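Local coordinates for pyridine nucleotide-disulphide oxidoreductase dimerisation region (Escherichia coli BL21, PDB 6KYY), which is an FAD-dependent disulfide reductase induced by hypochlorous acid, binds copper(II), and is probably involved in resistance to reactive chlorine species, at residues 58-62 and 179-183; 340-346 and 401-407. All coordinates share one frame. Residue numbers count along the deposited sequence, not the author numbering.

Interaction 1: 58-62 and 179-183. With FAD (flavin-adenine dinucleotide), chain N.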
ATOM      1  N   THR B  58      18.184   0.362   2.701  1.00 29.02           N
ATOM      2  CA  THR B  58      17.959   0.476   1.263  1.00 46.55           C
ATOM      3  C   THR B  58      16.656   1.209   0.972  1.00 32.41           C
ATOM      4  O   THR B  58      16.632   2.176   0.203  1.00 26.25           O
ATOM      5  CB  THR B  58      17.944  -0.916   0.626  1.00 21.42           C
ATOM      6  OG1 THR B  58      19.054  -1.678   1.115  1.00 36.81           O
ATOM      7  CG2 THR B  58      18.027  -0.823  -0.889  1.00 29.35           C
ATOM      8  N   LYS B  59      15.562   0.770   1.594  1.00 20.06           N
ATOM      9  CA  LYS B  59      14.254   1.351   1.314  1.00 34.48           C
ATOM     10  C   LYS B  59      14.107   2.739   1.922  1.00 29.19           C
ATOM     11  O   LYS B  59      13.386   3.579   1.369  1.00 26.33           O
ATOM     12  CB  LYS B  59      13.143   0.430   1.826  1.00 27.06           C
ATOM     13  CG  LYS B  59      12.707  -0.664   0.845  1.00 29.43           C
ATOM     14  CD  LYS B  59      13.894  -1.339   0.170  1.00 37.56           C
ATOM     15  CE  LYS B  59      13.753  -2.849   0.158  1.00 39.39           C
ATOM     16  NZ  LYS B  59      14.939  -3.527  -0.439  1.00 35.74           N
ATOM     17  N   THR B  60      14.759   2.986   3.062  1.00 29.68           N
ATOM     18  CA  THR B  60      14.800   4.331   3.629  1.00 31.69           C
ATOM     19  C   THR B  60      15.345   5.330   2.618  1.00 39.24           C
ATOM     20  O   THR B  60      14.818   6.441   2.480  1.00 35.70           O
ATOM     21  CB  THR B  60      15.660   4.345   4.899  1.00 23.69           C
ATOM     22  OG1 THR B  60      15.167   3.372   5.831  1.00 33.41           O
ATOM     23  CG2 THR B  60      15.648   5.721   5.553  1.00 28.97           C
ATOM     24  N   LEU B  61      16.396   4.944   1.892  1.00 28.50           N
ATOM     25  CA  LEU B  61      16.987   5.838   0.905  1.00 42.50           C
ATOM     26  C   LEU B  61      16.105   5.967  -0.331  1.00 48.13           C
ATOM     27  O   LEU B  61      15.993   7.056  -0.905  1.00 41.10           O
ATOM     28  CB  LEU B  61      18.383   5.342   0.526  1.00 33.62           C
ATOM     29  CG  LEU B  61      19.464   5.679   1.555  1.00 34.89           C
ATOM     30  CD1 LEU B  61      20.511   4.583   1.625  1.00 32.19           C
ATOM     31  CD2 LEU B  61      20.108   7.021   1.243  1.00 37.05           C
ATOM     32  N   VAL B  62      15.471   4.870  -0.757  1.00 39.60           N
ATOM     33  CA  VAL B  62      14.604   4.923  -1.933  1.00 37.19           C
ATOM     34  C   VAL B  62      13.433   5.867  -1.689  1.00 40.10           C
ATOM     35  O   VAL B  62      13.027   6.620  -2.581  1.00 29.34           O
ATOM     36  CB  VAL B  62      14.124   3.510  -2.319  1.00 23.28           C
ATOM     37  CG1 VAL B  62      13.234   3.569  -3.552  1.00 21.98           C
ATOM     38  CG2 VAL B  62      15.309   2.597  -2.581  1.00 16.93           C
ATOM     39  N   GLU B 179      17.523  -2.283  -8.045  1.00 22.84           N
ATOM     40  CA  GLU B 179      17.074  -1.482  -6.909  1.00 15.19           C
ATOM     41  C   GLU B 179      17.999  -0.294  -6.683  1.00 18.64           C
ATOM     42  O   GLU B 179      17.543   0.841  -6.497  1.00 22.47           O
ATOM     43  CB  GLU B 179      17.006  -2.356  -5.657  1.00 20.78           C
ATOM     44  CG  GLU B 179      15.873  -2.027  -4.705  1.00 22.66           C
ATOM     45  CD  GLU B 179      15.532  -3.193  -3.795  1.00 50.19           C
ATOM     46  OE1 GLU B 179      14.706  -4.042  -4.193  1.00 28.14           O
ATOM     47  OE2 GLU B 179      16.100  -3.265  -2.684  1.00 50.43           O
ATOM     48  N   PHE B 180      19.312  -0.537  -6.702  1.00 35.65           N
ATOM     49  CA  PHE B 180      20.281   0.539  -6.543  1.00 22.73           C
ATOM     50  C   PHE B 180      20.349   1.440  -7.767  1.00 18.45           C
ATOM     51  O   PHE B 180      20.769   2.596  -7.646  1.00 31.14           O
ATOM     52  CB  PHE B 180      21.663  -0.043  -6.249  1.00 16.81           C
ATOM     53  CG  PHE B 180      21.910  -0.303  -4.793  1.00 22.23           C
ATOM     54  CD1 PHE B 180      22.154   0.745  -3.924  1.00 26.46           C
ATOM     55  CD2 PHE B 180      21.893  -1.593  -4.293  1.00 22.95           C
ATOM     56  CE1 PHE B 180      22.381   0.512  -2.584  1.00 21.77           C
ATOM     57  CE2 PHE B 180      22.118  -1.833  -2.951  1.00 20.58           C
ATOM     58  CZ  PHE B 180      22.363  -0.778  -2.096  1.00 21.51           C
ATOM     59  N   ALA B 181      19.949   0.941  -8.938  1.00 25.29           N
ATOM     60  CA  ALA B 181      19.956   1.770 -10.138  1.00 16.02           C
ATOM     61  C   ALA B 181      18.982   2.934 -10.004  1.00 28.41           C
ATOM     62  O   ALA B 181      19.355   4.097 -10.199  1.00 42.52           O
ATOM     63  CB  ALA B 181      19.620   0.921 -11.364  1.00 20.88           C
ATOM     64  N   SER B 182      17.724   2.640  -9.661  1.00 22.10           N
ATOM     65  CA  SER B 182      16.733   3.701  -9.514  1.00 20.25           C
ATOM     66  C   SER B 182      17.057   4.606  -8.334  1.00 27.43           C
ATOM     67  O   SER B 182      16.885   5.827  -8.419  1.00 37.92           O
ATOM     68  CB  SER B 182      15.335   3.102  -9.351  1.00 16.15           C
ATOM     69  OG  SER B 182      15.175   1.936 -10.138  1.00 20.90           O
ATOM     70  N   MET B 183      17.530   4.027  -7.227  1.00 30.98           N
ATOM     71  CA  MET B 183      17.759   4.811  -6.016  1.00 28.82           C
ATOM     72  C   MET B 183      18.776   5.920  -6.251  1.00 33.55           C
ATOM     73  O   MET B 183      18.568   7.064  -5.831  1.00 29.74           O
ATOM     74  CB  MET B 183      18.220   3.902  -4.878  1.00 25.12           C
ATOM     75  CG  MET B 183      18.550   4.649  -3.595  1.00 26.12           C
ATOM     76  SD  MET B 183      19.871   3.871  -2.650  1.00 43.17           S
ATOM     77  CE  MET B 183      19.085   2.331  -2.198  1.00 35.50           C
TER
HETATM   78  PA  FAD N 501      20.666 -12.547   8.563  1.00 26.90           P
HETATM   79  O1A FAD N 501      21.524 -12.495   7.355  1.00 24.59           O
HETATM   80  O2A FAD N 501      19.597 -11.453   8.669  1.00 30.08           O
HETATM   81  O5B FAD N 501      21.544 -12.546   9.863  1.00 30.02           O
HETATM   82  C5B FAD N 501      22.940 -12.911   9.824  1.00 23.15           C
HETATM   83  C4B FAD N 501      23.575 -12.529  11.137  1.00 30.17           C
HETATM   84  O4B FAD N 501      24.429 -13.601  11.600  1.00 21.28           O
HETATM   85  C3B FAD N 501      24.438 -11.267  11.101  1.00 22.16           C
HETATM   86  O3B FAD N 501      24.161 -10.438  12.222  1.00 29.01           O
HETATM   87  C2B FAD N 501      25.867 -11.819  11.131  1.00 14.48           C
HETATM   88  O2B FAD N 501      26.768 -10.917  11.764  1.00 14.60           O
HETATM   89  C1B FAD N 501      25.680 -13.073  11.978  1.00 18.94           C
HETATM   90  N9A FAD N 501      26.699 -14.098  11.773  1.00 25.58           N
HETATM   91  C8A FAD N 501      27.167 -14.576  10.577  1.00 25.76           C
HETATM   92  N7A FAD N 501      28.091 -15.501  10.694  1.00 18.69           N
HETATM   93  C5A FAD N 501      28.244 -15.639  12.065  1.00 12.42           C
HETATM   94  C6A FAD N 501      29.074 -16.462  12.851  1.00 13.51           C
HETATM   95  N6A FAD N 501      29.944 -17.339  12.344  1.00 21.58           N
HETATM   96  N1A FAD N 501      28.976 -16.352  14.195  1.00 17.59           N
HETATM   97  C2A FAD N 501      28.107 -15.478  14.707  1.00 15.74           C
HETATM   98  N3A FAD N 501      27.276 -14.651  14.068  1.00 20.97           N
HETATM   99  C4A FAD N 501      27.392 -14.781  12.743  1.00 21.72           C
HETATM  100  N1  FAD N 501      14.654  -9.378   1.855  1.00 27.18           N
HETATM  101  C2  FAD N 501      13.330  -9.092   1.679  1.00 23.07           C
HETATM  102  O2  FAD N 501      12.444  -9.855   2.082  1.00 37.33           O
HETATM  103  N3  FAD N 501      12.960  -7.923   1.039  1.00 14.82           N
HETATM  104  C4  FAD N 501      13.816  -6.975   0.515  1.00 25.01           C
HETATM  105  O4  FAD N 501      13.365  -5.967  -0.025  1.00 35.08           O
HETATM  106  C4X FAD N 501      15.222  -7.290   0.703  1.00 21.44           C
HETATM  107  N5  FAD N 501      16.103  -6.436   0.271  1.00 27.83           N
HETATM  108  C5X FAD N 501      17.443  -6.734   0.456  1.00 30.18           C
HETATM  109  C6  FAD N 501      18.399  -5.837  -0.018  1.00 34.83           C
HETATM  110  C7  FAD N 501      19.757  -6.090   0.143  1.00 52.60           C
HETATM  111  C7M FAD N 501      20.762  -5.098  -0.382  1.00 34.20           C
HETATM  112  C8  FAD N 501      20.172  -7.265   0.789  1.00 32.28           C
HETATM  113  C8M FAD N 501      21.634  -7.567   0.979  1.00 22.13           C
HETATM  114  C9  FAD N 501      19.220  -8.163   1.263  1.00 25.94           C
HETATM  115  C9A FAD N 501      17.864  -7.906   1.102  1.00 18.71           C
HETATM  116  N10 FAD N 501      16.875  -8.791   1.575  1.00 19.12           N
HETATM  117  C10 FAD N 501      15.542  -8.515   1.391  1.00 18.83           C
HETATM  118  C1' FAD N 501      17.248 -10.042   2.252  1.00 26.43           C
HETATM  119  C2' FAD N 501      17.307  -9.914   3.771  1.00 19.15           C
HETATM  120  O2' FAD N 501      18.334  -8.998   4.151  1.00 27.12           O
HETATM  121  C3' FAD N 501      17.608 -11.285   4.377  1.00 23.91           C
HETATM  122  O3' FAD N 501      17.045 -12.293   3.546  1.00 21.95           O
HETATM  123  C4' FAD N 501      17.088 -11.471   5.803  1.00 30.64           C
HETATM  124  O4' FAD N 501      17.834 -10.640   6.694  1.00 41.87           O
HETATM  125  C5' FAD N 501      17.140 -12.914   6.260  1.00 21.92           C
HETATM  126  O5' FAD N 501      18.451 -13.193   6.793  1.00 20.19           O
HETATM  127  P   FAD N 501      18.694 -14.406   7.769  1.00 20.18           P
HETATM  128  O1P FAD N 501      17.493 -14.561   8.706  1.00 16.75           O
HETATM  129  O2P FAD N 501      19.040 -15.624   7.005  1.00 38.20           O
HETATM  130  O3P FAD N 501      19.933 -13.950   8.648  1.00 30.22           O
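Segments 58-62 and 179-183 are short lengths of two helices, 55-65 and 175-186, and run in broadly the same direction: the axes of the two segments lie at 31° and approach to 10.2 Å. The spacing is uneven, with CA atoms 8.1 Å apart at T58 and F180 but 5.2 Å at V62 and M183, so the backbones are closer at the second pair than at the first. M183 fills the gap. Its CE methyl lies 3.4 Å from T58 O, 3.6 Å from T58 CG2 and 3.8 Å from V62 CG2, while its SD sits 3.8 Å from L61 CB. One turn earlier, E179 points toward the other helix. K59 starts in the opposite sense, its CA-to-CB bond directed away, yet its long chain bends back and places NZ 2.5 Å from E179 OE2, a short salt bridge. The same ammonium group donates to the flavin, with NZ 2.9 Å from FAD O4 and 3.2 Å from FAD N5. E179 OE1 has a partner of its own in F340 N. K59, on the helix that begins at C55, thus pairs with E179 of helix 175-186 beside flavin N5, a hallmark of the pyridine nucleotide-disulfide oxidoreductase family; here the redox-active cysteines C50 and C55 coordinate copper instead of forming their disulfide.

Interaction 2: 340-346 and 401-407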
ATOM      1  N   PHE B 340      12.161  -3.133  -5.505  1.00 26.58           N
ATOM      2  CA  PHE B 340      11.825  -1.811  -4.975  1.00 32.35           C
ATOM      3  C   PHE B 340      12.506  -0.711  -5.792  1.00 28.00           C
ATOM      4  O   PHE B 340      13.405   0.000  -5.337  1.00 19.25           O
ATOM      5  CB  PHE B 340      12.185  -1.731  -3.499  1.00 19.11           C
ATOM      6  CG  PHE B 340      11.214  -2.451  -2.614  1.00 22.52           C
ATOM      7  CD1 PHE B 340      11.323  -3.815  -2.412  1.00 24.93           C
ATOM      8  CD2 PHE B 340      10.175  -1.767  -2.007  1.00 29.65           C
ATOM      9  CE1 PHE B 340      10.424  -4.484  -1.606  1.00 25.57           C
ATOM     10  CE2 PHE B 340       9.272  -2.429  -1.199  1.00 30.75           C
ATOM     11  CZ  PHE B 340       9.397  -3.790  -0.998  1.00 29.70           C
ATOM     12  N   MET B 341      12.036  -0.575  -7.030  1.00 15.96           N
ATOM     13  CA  MET B 341      12.389   0.571  -7.856  1.00 12.04           C
ATOM     14  C   MET B 341      11.416   1.713  -7.614  1.00 24.98           C
ATOM     15  O   MET B 341      10.835   1.840  -6.531  1.00 30.42           O
ATOM     16  CB  MET B 341      12.360   0.224  -9.342  1.00 25.47           C
ATOM     17  CG  MET B 341      13.356  -0.795  -9.816  1.00 16.66           C
ATOM     18  SD  MET B 341      13.074  -1.030 -11.576  1.00 65.88           S
ATOM     19  CE  MET B 341      11.347  -1.498 -11.574  1.00 24.45           C
ATOM     20  N   THR B 342      11.229   2.537  -8.642  1.00 13.42           N
ATOM     21  CA  THR B 342      10.180   3.553  -8.670  1.00 11.24           C
ATOM     22  C   THR B 342       9.660   3.600 -10.101  1.00 14.78           C
ATOM     23  O   THR B 342      10.320   4.168 -10.987  1.00 41.88           O
ATOM     24  CB  THR B 342      10.694   4.920  -8.223  1.00 19.69           C
ATOM     25  OG1 THR B 342      11.251   4.816  -6.905  1.00 15.33           O
ATOM     26  CG2 THR B 342       9.563   5.937  -8.211  1.00 16.63           C
ATOM     27  N   PRO B 343       8.493   2.999 -10.376  1.00 20.23           N
ATOM     28  CA  PRO B 343       7.630   2.293  -9.424  1.00 12.13           C
ATOM     29  C   PRO B 343       8.068   0.849  -9.171  1.00 16.56           C
ATOM     30  O   PRO B 343       8.656   0.225 -10.054  1.00 21.31           O
ATOM     31  CB  PRO B 343       6.268   2.335 -10.107  1.00 15.99           C
ATOM     32  CG  PRO B 343       6.593   2.304 -11.562  1.00 14.34           C
ATOM     33  CD  PRO B 343       7.921   3.001 -11.734  1.00  9.95           C
ATOM     34  N   PRO B 344       7.783   0.332  -7.978  1.00 24.75           N
ATOM     35  CA  PRO B 344       8.248  -1.016  -7.629  1.00 18.18           C
ATOM     36  C   PRO B 344       7.546  -2.106  -8.429  1.00  9.50           C
ATOM     37  O   PRO B 344       6.396  -1.967  -8.849  1.00 16.93           O
ATOM     38  CB  PRO B 344       7.926  -1.131  -6.133  1.00 14.38           C
ATOM     39  CG  PRO B 344       6.936  -0.046  -5.851  1.00 13.33           C
ATOM     40  CD  PRO B 344       7.208   1.047  -6.826  1.00  8.60           C
ATOM     41  N   LEU B 345       8.267  -3.210  -8.631  1.00 11.43           N
ATOM     42  CA  LEU B 345       7.797  -4.362  -9.395  1.00  8.69           C
ATOM     43  C   LEU B 345       7.509  -5.501  -8.425  1.00 12.55           C
ATOM     44  O   LEU B 345       8.435  -6.074  -7.844  1.00 19.67           O
ATOM     45  CB  LEU B 345       8.838  -4.781 -10.435  1.00 11.48           C
ATOM     46  CG  LEU B 345       8.535  -5.927 -11.410  1.00 14.94           C
ATOM     47  CD1 LEU B 345       8.968  -7.282 -10.852  1.00 13.52           C
ATOM     48  CD2 LEU B 345       7.062  -5.945 -11.812  1.00 14.25           C
ATOM     49  N   SER B 346       6.233  -5.839  -8.266  1.00 13.35           N
ATOM     50  CA  SER B 346       5.804  -6.916  -7.386  1.00 13.46           C
ATOM     51  C   SER B 346       5.235  -8.065  -8.208  1.00 11.80           C
ATOM     52  O   SER B 346       4.621  -7.853  -9.258  1.00 11.46           O
ATOM     53  CB  SER B 346       4.762  -6.419  -6.382  1.00 10.92           C
ATOM     54  OG  SER B 346       5.345  -5.506  -5.471  1.00 12.64           O
ATOM     55  N   LEU B 401       2.720  -6.803 -11.115  1.00 11.04           N
ATOM     56  CA  LEU B 401       2.229  -5.508 -10.656  1.00  9.79           C
ATOM     57  C   LEU B 401       3.400  -4.532 -10.639  1.00 17.49           C
ATOM     58  O   LEU B 401       4.169  -4.485  -9.676  1.00 37.37           O
ATOM     59  CB  LEU B 401       1.572  -5.647  -9.286  1.00 15.80           C
ATOM     60  CG  LEU B 401       0.373  -6.601  -9.275  1.00 13.80           C
ATOM     61  CD1 LEU B 401      -0.393  -6.507  -7.968  1.00 18.42           C
ATOM     62  CD2 LEU B 401      -0.550  -6.327 -10.453  1.00  8.15           C
ATOM     63  N   LEU B 402       3.542  -3.774 -11.724  1.00 21.12           N
ATOM     64  CA  LEU B 402       4.571  -2.746 -11.859  1.00 11.03           C
ATOM     65  C   LEU B 402       3.880  -1.402 -11.667  1.00 23.99           C
ATOM     66  O   LEU B 402       3.456  -0.755 -12.626  1.00 20.74           O
ATOM     67  CB  LEU B 402       5.258  -2.848 -13.214  1.00  7.29           C
ATOM     68  CG  LEU B 402       6.452  -1.929 -13.463  1.00 11.59           C
ATOM     69  CD1 LEU B 402       7.450  -2.015 -12.322  1.00 12.60           C
ATOM     70  CD2 LEU B 402       7.121  -2.264 -14.787  1.00 10.28           C
ATOM     71  N   CYS B 403       3.758  -0.985 -10.412  1.00 15.35           N
ATOM     72  CA  CYS B 403       3.027   0.227 -10.084  1.00 23.83           C
ATOM     73  C   CYS B 403       3.554   0.784  -8.771  1.00 31.63           C
ATOM     74  O   CYS B 403       4.320   0.134  -8.056  1.00 24.72           O
ATOM     75  CB  CYS B 403       1.528  -0.051  -9.978  1.00 11.51           C
ATOM     76  SG  CYS B 403       1.163  -1.596  -9.140  1.00 32.89           S
ATOM     77  N   VAL B 404       3.135   2.011  -8.463  1.00 29.54           N
ATOM     78  CA  VAL B 404       3.373   2.557  -7.137  1.00 21.85           C
ATOM     79  C   VAL B 404       2.547   1.770  -6.128  1.00 33.43           C
ATOM     80  O   VAL B 404       1.401   1.384  -6.401  1.00 39.77           O
ATOM     81  CB  VAL B 404       3.030   4.055  -7.098  1.00 14.61           C
ATOM     82  CG1 VAL B 404       4.193   4.875  -7.635  1.00 11.22           C
ATOM     83  CG2 VAL B 404       1.768   4.330  -7.898  1.00 15.98           C
ATOM     84  N   ASP B 405       3.138   1.508  -4.961  1.00 36.48           N
ATOM     85  CA  ASP B 405       2.513   0.702  -3.911  1.00 24.70           C
ATOM     86  C   ASP B 405       2.225  -0.722  -4.381  1.00 33.14           C
ATOM     87  O   ASP B 405       1.284  -1.366  -3.910  1.00 23.90           O
ATOM     88  CB  ASP B 405       1.234   1.359  -3.384  1.00 14.42           C
ATOM     89  CG  ASP B 405       1.512   2.403  -2.325  1.00 21.08           C
ATOM     90  OD1 ASP B 405       2.402   2.169  -1.482  1.00 23.59           O
ATOM     91  OD2 ASP B 405       0.845   3.460  -2.338  1.00 19.83           O
ATOM     92  N   SER B 406       3.038  -1.229  -5.310  1.00 21.93           N
ATOM     93  CA  SER B 406       2.870  -2.607  -5.758  1.00 27.24           C
ATOM     94  C   SER B 406       3.166  -3.599  -4.640  1.00 20.25           C
ATOM     95  O   SER B 406       2.591  -4.693  -4.614  1.00 14.52           O
ATOM     96  CB  SER B 406       3.775  -2.883  -6.956  1.00 15.13           C
ATOM     97  OG  SER B 406       5.105  -2.478  -6.687  1.00 28.59           O
ATOM     98  N   HIS B 407       4.054  -3.237  -3.712  1.00 12.90           N
ATOM     99  CA  HIS B 407       4.464  -4.128  -2.635  1.00 15.91           C
ATOM    100  C   HIS B 407       3.346  -4.434  -1.647  1.00 23.26           C
ATOM    101  O   HIS B 407       3.486  -5.373  -0.856  1.00 20.68           O
ATOM    102  CB  HIS B 407       5.656  -3.525  -1.888  1.00 18.14           C
ATOM    103  CG  HIS B 407       5.416  -2.132  -1.397  1.00 19.46           C
ATOM    104  ND1 HIS B 407       5.249  -1.060  -2.248  1.00 11.47           N
ATOM    105  CD2 HIS B 407       5.313  -1.634  -0.142  1.00 24.45           C
ATOM    106  CE1 HIS B 407       5.053   0.037  -1.539  1.00 17.33           C
ATOM    107  NE2 HIS B 407       5.088  -0.284  -0.259  1.00 26.85           N
TER
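L402 supplies the apolar centre: its CD1 methyl lies 3.6 Å from L345 CB, 4.0 Å from M341 CE and 4.5 Å from P343 CG. P343, which follows a cis peptide bond, also sets its CB 4.1 Å from V404 CG1. At the other end, the F340 and H407 rings meet obliquely, centroids 5.5 Å apart and planes at 52°. Outward from here polar contacts take over. P344 O accepts from C403 N at 3.2 Å and from S406 OG at 2.6 Å, tying the proline to both ends of the type II turn C403-S406. Beyond it, S346 and L401 form an antiparallel hydrogen-bonded pair, with S346 N to L401 O at 2.8 Å and L401 N to S346 O at 2.9 Å; L345 and L402 are the adjoining non-hydrogen-bonded pair. Strands 345-349 and 396-402 thus meet inside the five-stranded antiparallel sheet of the dimerisation domain, with I212 of helix 206-218 against L345 and L402, and I410 of helix 406-418 against S346 and L401.

From the N terminus, interaction 1 comes first: segments 58-62 and 179-183 meet across 116 intervening residues, closing a long loop within the nucleotide-disulphide oxidoreductase region. Interaction 2 begins later and closes a shorter loop of 54 residues, 347-400, within the dimerisation domain, so the two follow in series without nesting or crossing. The centres of interactions 1 and 2 are about 12 Å apart, and the two contacts touch. E179 OE1 lies 3.0 Å from F340 N, a probable hydrogen bond, and K59 CE packs 3.7 Å from F340 CD1. Together they join helices 55-65 and 175-186 to the loop linking strands 337-339 and 345-349, and P434 of the second subunit packs against both K59 and F340.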